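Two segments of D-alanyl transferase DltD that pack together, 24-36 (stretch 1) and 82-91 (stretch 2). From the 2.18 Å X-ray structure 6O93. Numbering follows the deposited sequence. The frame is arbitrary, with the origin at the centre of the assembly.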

ATOM      1  N   VAL A  24     -11.889   4.381  -7.025  1.00 19.56           N
ATOM      2  CA  VAL A  24     -10.747   4.824  -7.817  1.00 15.75           C
ATOM      3  C   VAL A  24      -9.651   3.767  -7.799  1.00 17.41           C
ATOM      4  O   VAL A  24      -9.013   3.494  -8.824  1.00 17.35           O
ATOM      5  CB  VAL A  24     -10.229   6.180  -7.300  1.00 14.71           C
ATOM      6  CG1 VAL A  24      -8.904   6.526  -7.968  1.00 13.63           C
ATOM      7  CG2 VAL A  24     -11.255   7.274  -7.550  1.00 15.52           C
ATOM      8  N   LEU A  25      -9.412   3.158  -6.636  1.00 19.05           N
ATOM      9  CA  LEU A  25      -8.407   2.105  -6.540  1.00 19.13           C
ATOM     10  C   LEU A  25      -8.743   0.935  -7.458  1.00 19.34           C
ATOM     11  O   LEU A  25      -7.849   0.349  -8.079  1.00 18.48           O
ATOM     12  CB  LEU A  25      -8.289   1.630  -5.093  1.00 19.96           C
ATOM     13  CG  LEU A  25      -7.172   0.628  -4.802  1.00 20.39           C
ATOM     14  CD1 LEU A  25      -5.805   1.265  -5.011  1.00 19.34           C
ATOM     15  CD2 LEU A  25      -7.303   0.092  -3.392  1.00 21.42           C
ATOM     16  N   LYS A  26     -10.026   0.578  -7.554  1.00 20.13           N
ATOM     17  CA  LYS A  26     -10.456  -0.526  -8.405  1.00 21.62           C
ATOM     18  C   LYS A  26     -10.603  -0.135  -9.870  1.00 19.50           C
ATOM     19  O   LYS A  26     -10.733  -1.025 -10.719  1.00 19.09           O
ATOM     20  CB  LYS A  26     -11.794  -1.086  -7.918  1.00 25.11           C
ATOM     21  CG  LYS A  26     -11.786  -1.613  -6.499  1.00 29.49           C
ATOM     22  CD  LYS A  26     -13.166  -2.119  -6.101  1.00 33.00           C
ATOM     23  CE  LYS A  26     -13.352  -2.087  -4.593  1.00 35.25           C
ATOM     24  NZ  LYS A  26     -14.537  -2.872  -4.153  1.00 38.42           N
ATOM     25  N   GLY A  27     -10.604   1.159 -10.185  1.00 17.34           N
ATOM     26  CA  GLY A  27     -10.773   1.624 -11.544  1.00 17.41           C
ATOM     27  C   GLY A  27      -9.447   1.829 -12.250  1.00 17.83           C
ATOM     28  O   GLY A  27      -8.379   1.461 -11.758  1.00 17.73           O
ATOM     29  N   ASN A  28      -9.531   2.434 -13.434  1.00 19.10           N
ATOM     30  CA  ASN A  28      -8.352   2.726 -14.245  1.00 19.70           C
ATOM     31  C   ASN A  28      -8.253   4.184 -14.664  1.00 19.50           C
ATOM     32  O   ASN A  28      -7.164   4.757 -14.601  1.00 19.81           O
ATOM     33  CB  ASN A  28      -8.343   1.838 -15.502  1.00 21.05           C
ATOM     34  CG  ASN A  28      -7.725   0.476 -15.252  1.00 21.86           C
ATOM     35  OD1 ASN A  28      -7.001   0.278 -14.275  1.00 21.28           O
ATOM     36  ND2 ASN A  28      -7.998  -0.468 -16.146  1.00 22.80           N
ATOM     37  N   VAL A  29      -9.361   4.799 -15.084  1.00 19.98           N
ATOM     38  CA  VAL A  29      -9.303   6.116 -15.721  1.00 19.70           C
ATOM     39  C   VAL A  29      -8.554   7.110 -14.841  1.00 18.97           C
ATOM     40  O   VAL A  29      -7.557   7.713 -15.256  1.00 19.28           O
ATOM     41  CB  VAL A  29     -10.719   6.622 -16.046  1.00 20.16           C
ATOM     42  CG1 VAL A  29     -10.664   8.044 -16.583  1.00 20.83           C
ATOM     43  CG2 VAL A  29     -11.397   5.700 -17.049  1.00 20.97           C
ATOM     44  N   ILE A  30      -9.025   7.299 -13.608  1.00 18.58           N
ATOM     45  CA  ILE A  30      -8.525   8.399 -12.788  1.00 19.06           C
ATOM     46  C   ILE A  30      -7.108   8.115 -12.304  1.00 19.22           C
ATOM     47  O   ILE A  30      -6.203   8.942 -12.469  1.00 19.78           O
ATOM     48  CB  ILE A  30      -9.483   8.672 -11.615  1.00 19.12           C
ATOM     49  CG1 ILE A  30     -10.791   9.268 -12.144  1.00 20.80           C
ATOM     50  CG2 ILE A  30      -8.829   9.611 -10.607  1.00 18.76           C
ATOM     51  CD1 ILE A  30     -11.897   9.360 -11.111  1.00 22.05           C
ATOM     52  N   LYS A  31      -6.886   6.945 -11.697  1.00 17.97           N
ATOM     53  CA  LYS A  31      -5.575   6.676 -11.116  1.00 17.17           C
ATOM     54  C   LYS A  31      -4.501   6.576 -12.195  1.00 16.16           C
ATOM     55  O   LYS A  31      -3.376   7.053 -12.001  1.00 17.20           O
ATOM     56  CB  LYS A  31      -5.618   5.400 -10.268  1.00 17.10           C
ATOM     57  CG  LYS A  31      -5.405   4.105 -11.033  1.00 16.47           C
ATOM     58  CD  LYS A  31      -5.656   2.900 -10.139  1.00 16.05           C
ATOM     59  CE  LYS A  31      -5.168   1.611 -10.782  1.00 16.31           C
ATOM     60  NZ  LYS A  31      -5.780   1.375 -12.113  1.00 18.15           N
ATOM     61  N   ASN A  32      -4.827   5.969 -13.340  1.00 15.94           N
ATOM     62  CA  ASN A  32      -3.837   5.838 -14.406  1.00 17.24           C
ATOM     63  C   ASN A  32      -3.468   7.197 -14.984  1.00 19.19           C
ATOM     64  O   ASN A  32      -2.292   7.459 -15.263  1.00 20.18           O
ATOM     65  CB  ASN A  32      -4.364   4.917 -15.507  1.00 16.58           C
ATOM     66  CG  ASN A  32      -4.533   3.486 -15.037  1.00 15.98           C
ATOM     67  OD1 ASN A  32      -4.294   3.166 -13.868  1.00 14.74           O
ATOM     68  ND2 ASN A  32      -4.947   2.614 -15.948  1.00 14.53           N
ATOM     69  N   LYS A  33      -4.456   8.071 -15.178  1.00 20.06           N
ATOM     70  CA  LYS A  33      -4.169   9.403 -15.698  1.00 21.06           C
ATOM     71  C   LYS A  33      -3.286  10.186 -14.736  1.00 19.15           C
ATOM     72  O   LYS A  33      -2.349  10.872 -15.159  1.00 19.87           O
ATOM     73  CB  LYS A  33      -5.477  10.152 -15.961  1.00 23.17           C
ATOM     74  CG  LYS A  33      -5.303  11.510 -16.634  1.00 26.78           C
ATOM     75  CD  LYS A  33      -4.741  11.371 -18.042  1.00 30.61           C
ATOM     76  CE  LYS A  33      -4.703  12.709 -18.765  1.00 35.19           C
ATOM     77  NZ  LYS A  33      -4.137  12.582 -20.138  1.00 37.77           N
ATOM     78  N   ALA A  34      -3.560  10.085 -13.434  1.00 18.40           N
ATOM     79  CA  ALA A  34      -2.770  10.814 -12.446  1.00 18.55           C
ATOM     80  C   ALA A  34      -1.312  10.370 -12.472  1.00 18.79           C
ATOM     81  O   ALA A  34      -0.395  11.203 -12.452  1.00 19.01           O
ATOM     82  CB  ALA A  34      -3.368  10.614 -11.053  1.00 17.41           C
ATOM     83  N   VAL A  35      -1.076   9.058 -12.511  1.00 18.33           N
ATOM     84  CA  VAL A  35       0.291   8.548 -12.504  1.00 17.79           C
ATOM     85  C   VAL A  35       0.974   8.821 -13.839  1.00 17.58           C
ATOM     86  O   VAL A  35       2.169   9.139 -13.885  1.00 18.72           O
ATOM     87  CB  VAL A  35       0.293   7.046 -12.160  1.00 18.18           C
ATOM     88  CG1 VAL A  35       1.693   6.466 -12.283  1.00 18.78           C
ATOM     89  CG2 VAL A  35      -0.250   6.827 -10.757  1.00 18.32           C
ATOM     90  N   ALA A  36       0.231   8.712 -14.945  1.00 16.83           N
ATOM     91  CA  ALA A  36       0.817   8.962 -16.257  1.00 18.67           C
ATOM     92  C   ALA A  36       1.269  10.409 -16.409  1.00 20.20           C
ATOM     93  O   ALA A  36       2.174  10.695 -17.202  1.00 20.36           O
ATOM     94  CB  ALA A  36      -0.183   8.607 -17.359  1.00 18.58           C
ATOM     95  N   THR A  82      -3.610  -7.458  -3.907  1.00 17.26           N
ATOM     96  CA  THR A  82      -4.442  -6.395  -4.461  1.00 17.38           C
ATOM     97  C   THR A  82      -3.589  -5.346  -5.162  1.00 17.23           C
ATOM     98  O   THR A  82      -3.897  -4.922  -6.282  1.00 16.13           O
ATOM     99  CB  THR A  82      -5.270  -5.747  -3.350  1.00 19.34           C
ATOM    100  OG1 THR A  82      -6.207  -6.694  -2.826  1.00 20.80           O
ATOM    101  CG2 THR A  82      -6.019  -4.529  -3.876  1.00 21.78           C
ATOM    102  N   GLN A  83      -2.507  -4.913  -4.510  1.00 17.59           N
ATOM    103  CA  GLN A  83      -1.679  -3.847  -5.063  1.00 17.24           C
ATOM    104  C   GLN A  83      -0.954  -4.293  -6.325  1.00 16.83           C
ATOM    105  O   GLN A  83      -0.749  -3.483  -7.238  1.00 16.22           O
ATOM    106  CB  GLN A  83      -0.676  -3.369  -4.013  1.00 18.04           C
ATOM    107  CG  GLN A  83      -1.312  -2.747  -2.775  1.00 19.04           C
ATOM    108  CD  GLN A  83      -1.958  -1.403  -3.059  1.00 19.82           C
ATOM    109  OE1 GLN A  83      -2.173  -1.036  -4.212  1.00 20.34           O
ATOM    110  NE2 GLN A  83      -2.265  -0.659  -2.002  1.00 19.33           N
ATOM    111  N   ALA A  84      -0.558  -5.564  -6.399  1.00 16.45           N
ATOM    112  CA  ALA A  84       0.101  -6.058  -7.605  1.00 17.17           C
ATOM    113  C   ALA A  84      -0.787  -5.871  -8.829  1.00 16.30           C
ATOM    114  O   ALA A  84      -0.301  -5.531  -9.915  1.00 16.74           O
ATOM    115  CB  ALA A  84       0.482  -7.528  -7.431  1.00 16.84           C
ATOM    116  N   MET A  85      -2.095  -6.077  -8.674  1.00 15.53           N
ATOM    117  CA  MET A  85      -3.012  -5.879  -9.789  1.00 16.52           C
ATOM    118  C   MET A  85      -3.264  -4.399 -10.050  1.00 14.84           C
ATOM    119  O   MET A  85      -3.453  -4.000 -11.205  1.00 14.40           O
ATOM    120  CB  MET A  85      -4.331  -6.606  -9.517  1.00 18.89           C
ATOM    121  CG  MET A  85      -5.266  -6.669 -10.719  1.00 23.92           C
ATOM    122  SD  MET A  85      -4.573  -7.589 -12.117  1.00 28.69           S
ATOM    123  CE  MET A  85      -4.438  -9.233 -11.412  1.00 28.10           C
ATOM    124  N   VAL A  86      -3.267  -3.578  -8.998  1.00 13.42           N
ATOM    125  CA  VAL A  86      -3.347  -2.130  -9.175  1.00 13.36           C
ATOM    126  C   VAL A  86      -2.168  -1.641 -10.005  1.00 14.50           C
ATOM    127  O   VAL A  86      -2.327  -0.846 -10.939  1.00 14.63           O
ATOM    128  CB  VAL A  86      -3.398  -1.428  -7.806  1.00 13.41           C
ATOM    129  CG1 VAL A  86      -3.255   0.083  -7.967  1.00 13.52           C
ATOM    130  CG2 VAL A  86      -4.688  -1.772  -7.078  1.00 11.68           C
ATOM    131  N   ILE A  87      -0.964  -2.112  -9.672  1.00 16.03           N
ATOM    132  CA  ILE A  87       0.234  -1.701 -10.401  1.00 16.92           C
ATOM    133  C   ILE A  87       0.160  -2.170 -11.847  1.00 17.52           C
ATOM    134  O   ILE A  87       0.403  -1.400 -12.784  1.00 18.48           O
ATOM    135  CB  ILE A  87       1.494  -2.240  -9.701  1.00 17.05           C
ATOM    136  CG1 ILE A  87       1.654  -1.595  -8.324  1.00 17.25           C
ATOM    137  CG2 ILE A  87       2.725  -1.994 -10.562  1.00 17.51           C
ATOM    138  CD1 ILE A  87       2.612  -2.328  -7.408  1.00 17.15           C
ATOM    139  N   HIS A  88      -0.170  -3.448 -12.051  1.00 16.98           N
ATOM    140  CA  HIS A  88      -0.241  -3.983 -13.407  1.00 17.72           C
ATOM    141  C   HIS A  88      -1.239  -3.207 -14.256  1.00 16.81           C
ATOM    142  O   HIS A  88      -0.993  -2.954 -15.441  1.00 17.30           O
ATOM    143  CB  HIS A  88      -0.614  -5.465 -13.369  1.00 18.87           C
ATOM    144  CG  HIS A  88      -0.707  -6.094 -14.724  1.00 20.15           C
ATOM    145  ND1 HIS A  88       0.372  -6.688 -15.345  1.00 20.87           N
ATOM    146  CD2 HIS A  88      -1.744  -6.206 -15.586  1.00 20.53           C
ATOM    147  CE1 HIS A  88       0.000  -7.146 -16.527  1.00 21.26           C
ATOM    148  NE2 HIS A  88      -1.279  -6.866 -16.698  1.00 21.36           N
ATOM    149  N   SER A  89      -2.371  -2.814 -13.668  1.00 17.10           N
ATOM    150  CA  SER A  89      -3.409  -2.128 -14.427  1.00 17.60           C
ATOM    151  C   SER A  89      -2.986  -0.734 -14.865  1.00 18.78           C
ATOM    152  O   SER A  89      -3.610  -0.170 -15.768  1.00 17.84           O
ATOM    153  CB  SER A  89      -4.695  -2.038 -13.602  1.00 16.05           C
ATOM    154  OG  SER A  89      -4.533  -1.169 -12.498  1.00 15.18           O
ATOM    155  N   MET A  90      -1.945  -0.167 -14.250  1.00 20.09           N
ATOM    156  CA  MET A  90      -1.468   1.143 -14.679  1.00 21.68           C
ATOM    157  C   MET A  90      -0.745   1.065 -16.017  1.00 25.16           C
ATOM    158  O   MET A  90      -0.696   2.058 -16.751  1.00 26.42           O
ATOM    159  CB  MET A  90      -0.550   1.742 -13.614  1.00 20.68           C
ATOM    160  CG  MET A  90      -1.275   2.134 -12.345  1.00 19.76           C
ATOM    161  SD  MET A  90      -0.175   2.800 -11.087  1.00 20.17           S
ATOM    162  CE  MET A  90      -1.365   3.285  -9.841  1.00 19.87           C
ATOM    163  N   GLY A  91      -0.185  -0.094 -16.350  1.00 27.50           N
ATOM    164  CA  GLY A  91       0.485  -0.247 -17.629  1.00 29.57           C
ATOM    165  C   GLY A  91       1.620   0.745 -17.784  1.00 30.49           C
ATOM    166  O   GLY A  91       2.394   0.997 -16.854  1.00 29.09           O
TER

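A buried lysine is tolerable when its ammonium group is surrounded by oxygen atoms, and this contact in DltD illustrates the principle. Helix 29-36 crosses helix 82-90 at 66°, with an axial closest approach of 10.1 Å; the backbones come nearest where CA of Asn-32 lies 5.3 Å from CA of Met-90, against 7.1 Å between CA of Leu-25 and CA of Val-86. Along stretch 1 the contact begins in the preceding helix 24-26 with Leu-25, whose CD1 lies 3.8 Å from CG2 of Val-86, a purely apolar pairing. Asn-28, at the N-cap position, brings its OD1 to 3.3 Å from CB of Ser-89. The CA-to-CB bond of Lys-31 then points toward the partner stretch. Its aliphatic portion packs against the same valine, CE lying 3.7 Å from Val-86 CG1, while NZ donates to Ser-89 OG at 2.9 Å. Within its own stretch, NZ also donates to Gly-27 O (2.6 Å) and Asn-32 OD1 (2.9 Å). Ser-89 OG accepts from the lysine and donates its own proton to Val-86 O, 2.7 Å away. Next, Asn-32 uses both ends of its amide: OD1 accepts the hydrogen bond from Lys-31 NZ, and ND2 makes a weak hydrogen bond to Ser-89 O at 3.1 Å. One turn after Lys-31, Val-35 returns to apolar packing, its CG2 3.8 Å from CE of the extended Met-90 side chain. Thus hydrophobic contacts lie before and after a polar centre built around one amine.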